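5' nucleotidase family protein (Staphylococcus aureus subsp. aureus, PDB 4Q7F) is a metal-binding protein of the 5' nucleotidase family, combining a calcineurin-like phosphoesterase domain with a 5'-nucleotidase C-terminal domain. Local coordinates at residues Y31-D36 with H308-L313; L48-H53 with S298-D303; F96-A101 with R125-V130; A260-G265 with C289-V294. All coordinates share one frame; numbering follows the deposited sequence. Where two conformers were deposited one is given.

Contact 1 of 4, residues Y31-D36 with H308-L313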
# COMPACT_ATOMS: atom_id res chain seq x y z
N TYR A 31 6.94 -6.54 7.36
CA TYR A 31 8.40 -6.52 7.37
C TYR A 31 8.83 -6.53 8.85
O TYR A 31 8.96 -5.50 9.49
CB TYR A 31 8.96 -5.32 6.64
CG TYR A 31 8.77 -5.46 5.15
CD1 TYR A 31 7.60 -5.06 4.54
CD2 TYR A 31 9.74 -6.07 4.37
CE1 TYR A 31 7.41 -5.21 3.17
CE2 TYR A 31 9.56 -6.24 3.00
CZ TYR A 31 8.39 -5.81 2.42
OH TYR A 31 8.19 -5.98 1.07
N ILE A 32 9.00 -7.74 9.36
CA ILE A 32 9.34 -7.98 10.75
C ILE A 32 10.86 -8.13 10.89
O ILE A 32 11.49 -7.51 11.75
CB ILE A 32 8.68 -9.29 11.22
CG1 ILE A 32 7.16 -9.23 11.04
CG2 ILE A 32 9.08 -9.61 12.67
CD1 ILE A 32 6.48 -8.12 11.79
N PHE A 33 11.44 -8.98 10.04
CA PHE A 33 12.87 -9.21 10.04
C PHE A 33 13.60 -8.03 9.43
O PHE A 33 12.98 -7.22 8.78
CB PHE A 33 13.19 -10.48 9.30
CG PHE A 33 12.57 -11.69 9.94
CD1 PHE A 33 13.09 -12.19 11.11
CD2 PHE A 33 11.46 -12.27 9.41
CE1 PHE A 33 12.51 -13.27 11.72
CE2 PHE A 33 10.88 -13.38 10.01
CZ PHE A 33 11.41 -13.86 11.18
N PRO A 34 14.92 -7.91 9.68
CA PRO A 34 15.68 -6.78 9.13
C PRO A 34 16.13 -7.06 7.71
O PRO A 34 17.35 -7.22 7.46
CB PRO A 34 16.86 -6.66 10.09
CG PRO A 34 17.06 -8.07 10.56
CD PRO A 34 15.69 -8.61 10.74
N THR A 35 15.15 -7.16 6.80
CA THR A 35 15.41 -7.45 5.39
C THR A 35 14.23 -7.10 4.50
O THR A 35 13.08 -7.14 4.93
CB THR A 35 15.70 -8.96 5.19
OG1 THR A 35 15.93 -9.24 3.81
CG2 THR A 35 14.53 -9.81 5.70
N ASP A 36 14.53 -6.77 3.23
CA ASP A 36 13.50 -6.50 2.23
C ASP A 36 13.38 -7.73 1.29
O ASP A 36 12.66 -7.71 0.30
CB ASP A 36 13.81 -5.22 1.43
CG ASP A 36 15.10 -5.28 0.66
OD1 ASP A 36 15.71 -6.36 0.49
OD2 ASP A 36 15.52 -4.21 0.19
N HIS A 308 14.86 -19.24 13.40
CA HIS A 308 14.41 -20.47 12.77
C HIS A 308 13.27 -20.17 11.78
O HIS A 308 13.28 -20.68 10.67
CB HIS A 308 13.98 -21.48 13.82
CG HIS A 308 13.47 -22.75 13.24
ND1 HIS A 308 14.24 -23.54 12.41
CD2 HIS A 308 12.28 -23.39 13.37
CE1 HIS A 308 13.54 -24.60 12.05
NE2 HIS A 308 12.36 -24.54 12.62
N LEU A 309 12.33 -19.31 12.17
CA LEU A 309 11.24 -18.90 11.28
C LEU A 309 11.79 -18.20 10.04
O LEU A 309 11.37 -18.49 8.93
CB LEU A 309 10.24 -18.02 12.03
CG LEU A 309 9.08 -17.39 11.25
CD1 LEU A 309 8.29 -18.43 10.47
CD2 LEU A 309 8.17 -16.61 12.18
N ARG A 310 12.71 -17.24 10.23
CA ARG A 310 13.36 -16.55 9.10
C ARG A 310 13.95 -17.60 8.14
O ARG A 310 13.81 -17.48 6.94
CB ARG A 310 14.45 -15.61 9.63
CG ARG A 310 15.48 -15.07 8.62
CD ARG A 310 15.03 -13.82 7.92
NE ARG A 310 15.94 -13.39 6.85
CZ ARG A 310 16.84 -12.40 6.92
NH1 ARG A 310 17.02 -11.69 8.03
NH2 ARG A 310 17.57 -12.11 5.84
N LYS A 311 14.62 -18.61 8.68
CA LYS A 311 15.24 -19.66 7.83
C LYS A 311 14.20 -20.41 7.00
O LYS A 311 14.41 -20.66 5.81
CB LYS A 311 16.04 -20.66 8.66
CG LYS A 311 16.73 -21.75 7.83
CD LYS A 311 17.35 -22.80 8.73
CE LYS A 311 18.16 -23.82 7.93
NZ LYS A 311 17.38 -24.56 6.90
N GLN A 312 13.11 -20.82 7.65
CA GLN A 312 12.01 -21.51 6.96
C GLN A 312 11.50 -20.62 5.84
O GLN A 312 11.25 -21.07 4.72
CB GLN A 312 10.88 -21.82 7.93
CG GLN A 312 11.19 -22.96 8.89
CD GLN A 312 10.13 -23.10 9.97
OE1 GLN A 312 9.61 -22.09 10.47
NE2 GLN A 312 9.84 -24.33 10.36
N LEU A 313 11.36 -19.34 6.15
CA LEU A 313 10.88 -18.37 5.19
C LEU A 313 11.84 -18.28 4.01
O LEU A 313 11.43 -18.39 2.86
CB LEU A 313 10.71 -17.01 5.88
CG LEU A 313 10.37 -15.84 4.95
CD1 LEU A 313 9.16 -16.15 4.08
CD2 LEU A 313 10.13 -14.60 5.80
O HOH W 1 15.99 -11.69 3.00
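Phe33 and Arg310 meet through a CH-pi contact: CB of Arg310 stands over one face of the Phe33 ring, 3.9 Å from its centroid and 18° off the ring normal, displaced toward the rim. The two side chains slide past each other in opposite directions, and Arg310 CD lies 3.8 Å from Phe33 CG. A bend at chi2 of Arg310 (86°) is what brings CD over this end of the ring. Two leucines add apolar contacts to the Phe33 ring: CG of Leu309 meets CZ at the ring edge at 4.2 Å, and CD2 of Leu313 comes in obliquely to CE2.

The loop after strand 19-25 of the calcineurin-like phosphoesterase fold meets helix 304-317 here. Pro34 is the centre of an inverse gamma turn, with a weak bond from Thr35 N to Phe33 O (2.9 Å), and the CB atoms of Phe33 and Thr35 both head for the helix.

Thr35 and Arg310 reach toward each other tip to tip, the methyl CG2 standing 3.7 Å above the centre of one guanidinium face. Polar contact is indirect: a water accepts from Thr35 OG1 at 2.6 Å and, weakly, from Arg310 NH2 at 3.3 Å. OG1 also accepts from Phe37 N, while the guanidinium has firmer partners in Glu314, a salt bridge through NE, and in the carbonyls of Arg40 and Gln42, both bonded to NH2.

Contact 2 of 4, residues L48-H53 with S298-D303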
# COMPACT_ATOMS: atom_id res chain seq x y z
N LEU A 48 10.16 -4.49 12.04
CA LEU A 48 9.53 -4.30 13.32
C LEU A 48 10.39 -4.76 14.51
O LEU A 48 10.38 -4.14 15.58
CB LEU A 48 8.17 -5.01 13.33
CG LEU A 48 7.30 -4.74 14.55
CD1 LEU A 48 6.86 -3.30 14.54
CD2 LEU A 48 6.10 -5.67 14.61
N LEU A 49 11.13 -5.83 14.34
CA LEU A 49 11.99 -6.29 15.43
C LEU A 49 12.93 -5.15 15.85
O LEU A 49 12.98 -4.78 17.01
CB LEU A 49 12.78 -7.51 15.02
CG LEU A 49 11.95 -8.79 14.98
CD1 LEU A 49 12.82 -9.91 14.45
CD2 LEU A 49 11.41 -9.14 16.37
N LEU A 50 13.62 -4.57 14.88
CA LEU A 50 14.58 -3.53 15.16
C LEU A 50 13.90 -2.22 15.54
O LEU A 50 14.34 -1.55 16.48
CB LEU A 50 15.53 -3.37 13.97
CG LEU A 50 16.73 -2.49 14.12
CD1 LEU A 50 17.60 -2.98 15.27
CD2 LEU A 50 17.50 -2.51 12.81
N ALA A 51 12.82 -1.87 14.84
CA ALA A 51 12.11 -0.64 15.19
C ALA A 51 11.60 -0.72 16.63
O ALA A 51 11.69 0.24 17.37
CB ALA A 51 10.97 -0.40 14.24
N ASN A 52 11.11 -1.89 17.03
CA ASN A 52 10.60 -2.05 18.38
C ASN A 52 11.74 -1.96 19.40
O ASN A 52 11.56 -1.43 20.50
CB ASN A 52 9.84 -3.37 18.54
CG ASN A 52 9.19 -3.49 19.89
OD1 ASN A 52 8.26 -2.74 20.23
ND2 ASN A 52 9.61 -4.49 20.65
N HIS A 53 12.89 -2.55 19.07
CA HIS A 53 14.08 -2.47 19.91
C HIS A 53 14.44 -0.97 20.15
O HIS A 53 14.79 -0.58 21.25
CB HIS A 53 15.22 -3.23 19.24
CG HIS A 53 16.53 -3.12 19.93
ND1 HIS A 53 16.80 -3.74 21.13
CD2 HIS A 53 17.69 -2.51 19.55
CE1 HIS A 53 18.05 -3.51 21.47
NE2 HIS A 53 18.61 -2.77 20.53
N SER A 298 24.69 -2.77 18.99
CA SER A 298 25.30 -3.99 19.48
C SER A 298 24.49 -4.76 20.51
O SER A 298 24.89 -5.85 20.89
CB SER A 298 26.70 -3.69 19.99
OG SER A 298 27.46 -3.09 18.94
N THR A 299 23.35 -4.22 20.95
CA THR A 299 22.53 -4.95 21.94
C THR A 299 21.37 -5.69 21.31
O THR A 299 20.74 -6.50 21.97
CB THR A 299 21.93 -4.03 23.01
OG1 THR A 299 21.03 -3.11 22.40
CG2 THR A 299 23.01 -3.29 23.76
N PHE A 300 21.07 -5.38 20.06
CA PHE A 300 19.98 -6.01 19.37
C PHE A 300 20.28 -7.46 19.05
O PHE A 300 21.30 -7.78 18.47
CB PHE A 300 19.70 -5.26 18.06
CG PHE A 300 18.64 -5.89 17.21
CD1 PHE A 300 17.31 -5.92 17.63
CD2 PHE A 300 18.95 -6.40 15.95
CE1 PHE A 300 16.32 -6.47 16.84
CE2 PHE A 300 17.97 -6.95 15.14
CZ PHE A 300 16.65 -6.99 15.59
N THR A 301 19.38 -8.34 19.45
CA THR A 301 19.52 -9.75 19.13
C THR A 301 18.18 -10.31 18.71
O THR A 301 17.13 -9.80 19.08
CB THR A 301 20.00 -10.57 20.33
OG1 THR A 301 19.12 -10.33 21.42
CG2 THR A 301 21.40 -10.16 20.72
N ILE A 302 18.22 -11.36 17.90
CA ILE A 302 17.03 -12.02 17.43
C ILE A 302 17.10 -13.40 18.06
O ILE A 302 18.08 -14.11 17.87
CB ILE A 302 17.01 -12.06 15.90
CG1 ILE A 302 17.01 -10.62 15.35
CG2 ILE A 302 15.79 -12.83 15.41
CD1 ILE A 302 17.05 -10.51 13.83
N ASP A 303 16.08 -13.79 18.81
CA ASP A 303 16.14 -15.09 19.49
C ASP A 303 16.07 -16.27 18.50
O ASP A 303 15.68 -16.11 17.35
CB ASP A 303 15.11 -15.19 20.62
CG ASP A 303 13.69 -15.12 20.15
OD1 ASP A 303 13.41 -15.61 19.04
OD2 ASP A 303 12.85 -14.60 20.91
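His53 NE2 has Thr299 OG1 at 3.1 Å, in the imidazole plane at the ring edge, and is hydrogen-bonded to OD2 of Asp297, just ahead of the segment 298-303. The other carboxylate oxygen of Asp297 accepts from the backbone N of Thr299 and of Phe300, so one aspartate holds both the loop backbone and the histidine; its charge would probably favour a protonated imidazole. Thr299 OG1 has a further hydrogen-bond partner in Gln57 OE1.

Phe300 carries the apolar part. Its CB lies 3.6 Å above one face of the His53 ring, offset toward the CD2-NE2 rim, whereas the two rings themselves meet obliquely, with planes at 54°. Phe300 CG is anti to the backbone N (chi1 176°), which directs it toward the helix. The Leu50 side chain crosses that of Phe300 at about a right angle and puts CD1 over the centre of the phenyl ring, 3.6 Å from the centroid and 11° off the normal, a well-centred CH-pi contact. Leu49 CB takes the ring edge, in plane, 3.9 Å from Phe300 CZ, and Leu49 CD1 reaches Ile302 CG2 at 4.3 Å.

The loop that joins strand 284-293 to helix 304-317 is thus laid along one side of helix 48-59 near the protein surface; Asp303 is the N-cap of helix 304-317, bonding Asp306 N, and Leu49 also packs on Phe96 of helix 91-99.

Contact 3 of 4, residues F96-A101 with R125-V130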
# COMPACT_ATOMS: atom_id res chain seq x y z
N PHE A 96 4.38 -11.91 16.98
CA PHE A 96 5.36 -10.83 17.04
C PHE A 96 4.73 -9.61 17.69
O PHE A 96 5.32 -9.04 18.63
CB PHE A 96 5.92 -10.46 15.65
CG PHE A 96 6.95 -11.42 15.12
CD1 PHE A 96 8.21 -11.49 15.70
CD2 PHE A 96 6.67 -12.25 14.05
CE1 PHE A 96 9.16 -12.37 15.24
CE2 PHE A 96 7.63 -13.13 13.57
CZ PHE A 96 8.87 -13.20 14.16
N TYR A 97 3.57 -9.17 17.21
CA TYR A 97 2.95 -7.98 17.79
C TYR A 97 2.61 -8.19 19.26
O TYR A 97 2.82 -7.30 20.09
CB TYR A 97 1.72 -7.53 17.01
CG TYR A 97 2.04 -6.70 15.80
CD1 TYR A 97 2.33 -7.28 14.58
CD2 TYR A 97 2.08 -5.32 15.89
CE1 TYR A 97 2.64 -6.50 13.47
CE2 TYR A 97 2.39 -4.54 14.80
CZ TYR A 97 2.67 -5.13 13.60
OH TYR A 97 2.97 -4.30 12.54
N ASN A 98 2.08 -9.36 19.57
CA ASN A 98 1.68 -9.66 20.90
C ASN A 98 2.81 -9.62 21.92
O ASN A 98 2.59 -9.15 23.04
CB ASN A 98 0.91 -11.01 20.97
CG ASN A 98 -0.55 -10.87 20.57
OD1 ASN A 98 -1.03 -9.78 20.33
ND2 ASN A 98 -1.25 -11.98 20.51
N ARG A 99 4.01 -10.11 21.57
CA ARG A 99 5.16 -10.08 22.49
C ARG A 99 5.56 -8.66 22.82
O ARG A 99 6.02 -8.39 23.92
CB ARG A 99 6.44 -10.64 21.89
CG ARG A 99 6.41 -12.01 21.29
CD ARG A 99 7.84 -12.50 21.22
NE ARG A 99 8.02 -13.42 20.12
CZ ARG A 99 8.79 -13.17 19.08
NH1 ARG A 99 8.87 -14.07 18.11
NH2 ARG A 99 9.49 -12.05 19.02
N MSE A 100 5.37 -7.76 21.87
CA MSE A 100 5.85 -6.37 22.02
C MSE A 100 5.02 -5.48 22.91
O MSE A 100 5.39 -4.33 23.15
CB MSE A 100 5.90 -5.80 20.60
CG MSE A 100 7.00 -6.53 19.84
SE MSE A 100 7.04 -5.82 18.02
CE MSE A 100 8.39 -7.12 17.40
N ALA A 101 3.88 -5.97 23.36
CA ALA A 101 3.01 -5.19 24.25
C ALA A 101 2.62 -3.80 23.75
O ALA A 101 2.91 -2.80 24.40
CB ALA A 101 3.59 -5.13 25.65
N ARG A 125 -7.13 -12.42 17.77
CA ARG A 125 -5.89 -13.05 18.22
C ARG A 125 -4.91 -12.00 18.86
O ARG A 125 -4.07 -12.35 19.68
CB ARG A 125 -5.19 -13.78 17.06
CG ARG A 125 -5.84 -15.07 16.60
CD ARG A 125 -5.11 -15.64 15.37
NE ARG A 125 -5.71 -16.88 14.86
CZ ARG A 125 -5.49 -18.11 15.35
NH1 ARG A 125 -4.71 -18.29 16.40
NH2 ARG A 125 -6.09 -19.16 14.79
N LEU A 126 -5.04 -10.73 18.48
CA LEU A 126 -4.21 -9.66 19.03
C LEU A 126 -4.60 -9.35 20.47
O LEU A 126 -5.78 -9.42 20.84
CB LEU A 126 -4.33 -8.39 18.21
CG LEU A 126 -3.82 -8.43 16.77
CD1 LEU A 126 -4.28 -7.23 15.96
CD2 LEU A 126 -2.29 -8.50 16.74
N ASN A 127 -3.60 -8.98 21.26
CA ASN A 127 -3.80 -8.67 22.69
C ASN A 127 -3.95 -7.17 23.02
O ASN A 127 -3.74 -6.75 24.12
CB ASN A 127 -2.69 -9.32 23.54
CG ASN A 127 -1.32 -8.75 23.26
OD1 ASN A 127 -1.18 -7.68 22.68
ND2 ASN A 127 -0.28 -9.47 23.68
N TYR A 128 -4.37 -6.38 22.02
CA TYR A 128 -4.66 -4.98 22.21
C TYR A 128 -5.76 -4.62 21.21
O TYR A 128 -5.92 -5.31 20.22
CB TYR A 128 -3.42 -4.11 21.97
CG TYR A 128 -2.78 -4.32 20.62
CD1 TYR A 128 -3.23 -3.64 19.49
CD2 TYR A 128 -1.75 -5.21 20.48
CE1 TYR A 128 -2.65 -3.84 18.26
CE2 TYR A 128 -1.16 -5.43 19.25
CZ TYR A 128 -1.62 -4.73 18.15
OH TYR A 128 -1.01 -4.96 16.96
N PRO A 129 -6.52 -3.55 21.47
CA PRO A 129 -7.60 -3.16 20.58
C PRO A 129 -7.18 -2.45 19.32
O PRO A 129 -6.19 -1.73 19.30
CB PRO A 129 -8.41 -2.17 21.43
CG PRO A 129 -7.43 -1.60 22.37
CD PRO A 129 -6.53 -2.77 22.72
N VAL A 130 -7.95 -2.65 18.26
CA VAL A 130 -7.73 -1.96 16.99
C VAL A 130 -8.90 -0.98 16.88
O VAL A 130 -10.06 -1.37 16.92
CB VAL A 130 -7.64 -2.93 15.82
CG1 VAL A 130 -7.65 -2.17 14.49
CG2 VAL A 130 -6.36 -3.76 15.93
O HOH W 2 1.10 -6.34 21.97
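Asn98 and Asn127 are joined by two hydrogen bonds, and a third ties Asn98 to Arg125. Asn98 OD1 accepts from Asn127 N at 2.8 Å, the donor tilted 35° from the carbonyl plane. Its ND2 gives a nearly straight bond (166°) to Arg125 O at 3.0 Å, the acceptor lying in the amide plane. In return Asn127 ND2 donates to the backbone Asn98 O at 3.0 Å. The two amides slide past each other in opposite directions and are stacked, with planes 26° apart.

These bonds join the C-terminal part of helix 91-99 to the point where the chain leaves helix 116-125: Arg125 is still helical, Leu126 no longer is, and Asn98 supplies a donor to a carbonyl at that helix end. A water lies 2.7 Å from both Tyr97 O and Asn127 OD1 and can donate to either, although it has more acceptors within reach than protons.

Beside the amides, Tyr97 CB packs on Leu126 CD2 at 4.1 Å; the Tyr128 hydroxyl oxygen approaches the Tyr97 ring obliquely, 3.3 Å from its CD2. The hydroxyl of Tyr97 bonds Asp69 OD2, and Arg125 NE forms a salt bridge with Asp121.

Contact 4 of 4, residues A260-G265 with C289-V294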
# COMPACT_ATOMS: atom_id res chain seq x y z
N ALA A 260 0.81 18.36 16.87
CA ALA A 260 1.98 17.58 16.49
C ALA A 260 1.51 16.64 15.37
O ALA A 260 0.56 15.85 15.57
CB ALA A 260 2.52 16.78 17.67
N VAL A 261 2.16 16.72 14.21
CA VAL A 261 1.81 15.90 13.04
C VAL A 261 2.92 14.90 12.71
O VAL A 261 4.10 15.27 12.57
CB VAL A 261 1.56 16.78 11.81
CG1 VAL A 261 1.07 15.92 10.64
CG2 VAL A 261 0.58 17.90 12.14
N ILE A 262 2.53 13.63 12.57
CA ILE A 262 3.43 12.54 12.30
C ILE A 262 3.00 11.59 11.18
O ILE A 262 1.81 11.21 11.07
CB ILE A 262 3.54 11.62 13.53
CG1 ILE A 262 4.28 12.30 14.67
CG2 ILE A 262 4.24 10.31 13.17
CD1 ILE A 262 5.79 12.35 14.50
N GLN A 263 3.97 11.20 10.35
CA GLN A 263 3.79 10.15 9.36
C GLN A 263 5.13 9.42 9.42
O GLN A 263 6.18 10.01 9.09
CB GLN A 263 3.42 10.64 7.95
CG GLN A 263 2.87 9.45 7.14
CD GLN A 263 2.18 9.81 5.84
OE1 GLN A 263 2.46 9.21 4.81
NE2 GLN A 263 1.26 10.76 5.90
N PRO A 264 5.12 8.17 9.90
CA PRO A 264 6.35 7.46 10.12
C PRO A 264 6.80 6.49 9.03
O PRO A 264 7.22 5.37 9.34
CB PRO A 264 6.07 6.74 11.43
CG PRO A 264 4.62 6.45 11.38
CD PRO A 264 3.98 7.41 10.44
N GLY A 265 6.71 6.89 7.78
CA GLY A 265 7.20 6.06 6.70
C GLY A 265 6.58 4.67 6.58
O GLY A 265 5.35 4.49 6.68
N CYS A 289 8.10 16.46 18.66
CA CYS A 289 7.47 15.64 17.63
C CYS A 289 8.51 15.37 16.53
O CYS A 289 8.89 16.28 15.77
CB CYS A 289 6.27 16.40 17.07
SG CYS A 289 5.57 15.67 15.58
N GLU A 290 8.97 14.12 16.44
CA GLU A 290 10.03 13.80 15.50
C GLU A 290 10.01 12.35 15.07
O GLU A 290 9.20 11.56 15.58
CB GLU A 290 11.37 14.11 16.17
CG GLU A 290 11.73 13.21 17.34
CD GLU A 290 12.73 13.85 18.29
OE1 GLU A 290 12.34 14.77 19.05
OE2 GLU A 290 13.90 13.40 18.31
N LEU A 291 10.88 12.01 14.12
CA LEU A 291 11.02 10.64 13.67
C LEU A 291 12.34 10.19 14.19
O LEU A 291 13.32 10.90 14.05
CB LEU A 291 11.02 10.51 12.15
CG LEU A 291 9.79 10.98 11.39
CD1 LEU A 291 9.99 10.72 9.89
CD2 LEU A 291 8.51 10.32 11.90
N LEU A 292 12.38 9.02 14.80
CA LEU A 292 13.60 8.46 15.29
C LEU A 292 14.11 7.50 14.23
O LEU A 292 13.34 6.68 13.74
CB LEU A 292 13.32 7.66 16.55
CG LEU A 292 12.66 8.37 17.71
CD1 LEU A 292 12.51 7.38 18.86
CD2 LEU A 292 13.46 9.58 18.17
N PRO A 293 15.41 7.60 13.85
CA PRO A 293 15.90 6.65 12.86
C PRO A 293 15.99 5.23 13.43
O PRO A 293 16.30 5.05 14.61
CB PRO A 293 17.30 7.19 12.50
CG PRO A 293 17.69 8.09 13.62
CD PRO A 293 16.41 8.61 14.23
N VAL A 294 15.67 4.23 12.62
CA VAL A 294 15.83 2.86 13.08
C VAL A 294 17.25 2.43 12.69
O VAL A 294 17.59 2.40 11.51
CB VAL A 294 14.77 1.92 12.53
CG1 VAL A 294 15.13 0.47 12.83
CG2 VAL A 294 13.41 2.28 13.12
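Cys289 and Ala260 turn their CB atoms toward each other, 3.8 Å apart, where two strands of different sheets lie face to face. Their segment axes approach to 7.1 Å and run nearly parallel, at 19°. The two mixed sheets packed in this way form the beta sandwich of the calcineurin-like phosphoesterase fold; strand 284-293 is at the edge of its sheet.

With SG anti to its backbone N (chi1 169°), Cys289 extends the thiol toward strand 260-264, where it sits 3.4 Å from Val261 O and 3.5 Å from Ile262 CD1. The CB of Ile262 points along the interface rather than into it, yet its ethyl arm bends across: chi2 of -77° places CD1 beside the sulphur, with Glu290 O 3.7 Å away and Leu291 CD2 at 4.3 Å. The CD2 methyl of Leu291 comes nearer than its CB direction suggests and meets the backbone, 3.7 Å from Gln263 O and 4.0 Å from Pro264 CA.

The CB atoms of Val261 and Gln263 point away from strand 289-293; the Gln263 amide bonds Arg250 N and Thr245 OG1. Strand 260-264 pairs its backbone with neighbours of its own sheet, among them Phe243 and Glu254.

No hydrogen bond crosses between the segments. Methyl groups and a sulphur are fitted against each other and against carbonyl oxygens, and at this point the two strands meet through van der Waals contact.

In the fold
Contacts 1 and 2 are joined by two probable backbone hydrogen bonds, Tyr31 O to Leu48 N at 3.0 Å and Ile32 O to Leu49 N at 3.1 Å; their centres lie about 13 Å apart. Phe96 CD1 of contact 3 packs 3.7 Å from Ile32 CG2 of contact 1, while Leu48 CD2 of contact 2 touches the selenium (SE) of selenomethionine Met100 at 3.5 Å. Contact 4 joins through contact 2, Val294 CG1 meeting Leu50 CG at 3.6 Å. Asp27, His29, Asp72 and His249 bind the manganese ion, and Asp72, Asn109, His207 and His247 the magnesium ion, so no contact supplies a metal ligand; the Gln263 side chain is about 9 Å from both ions.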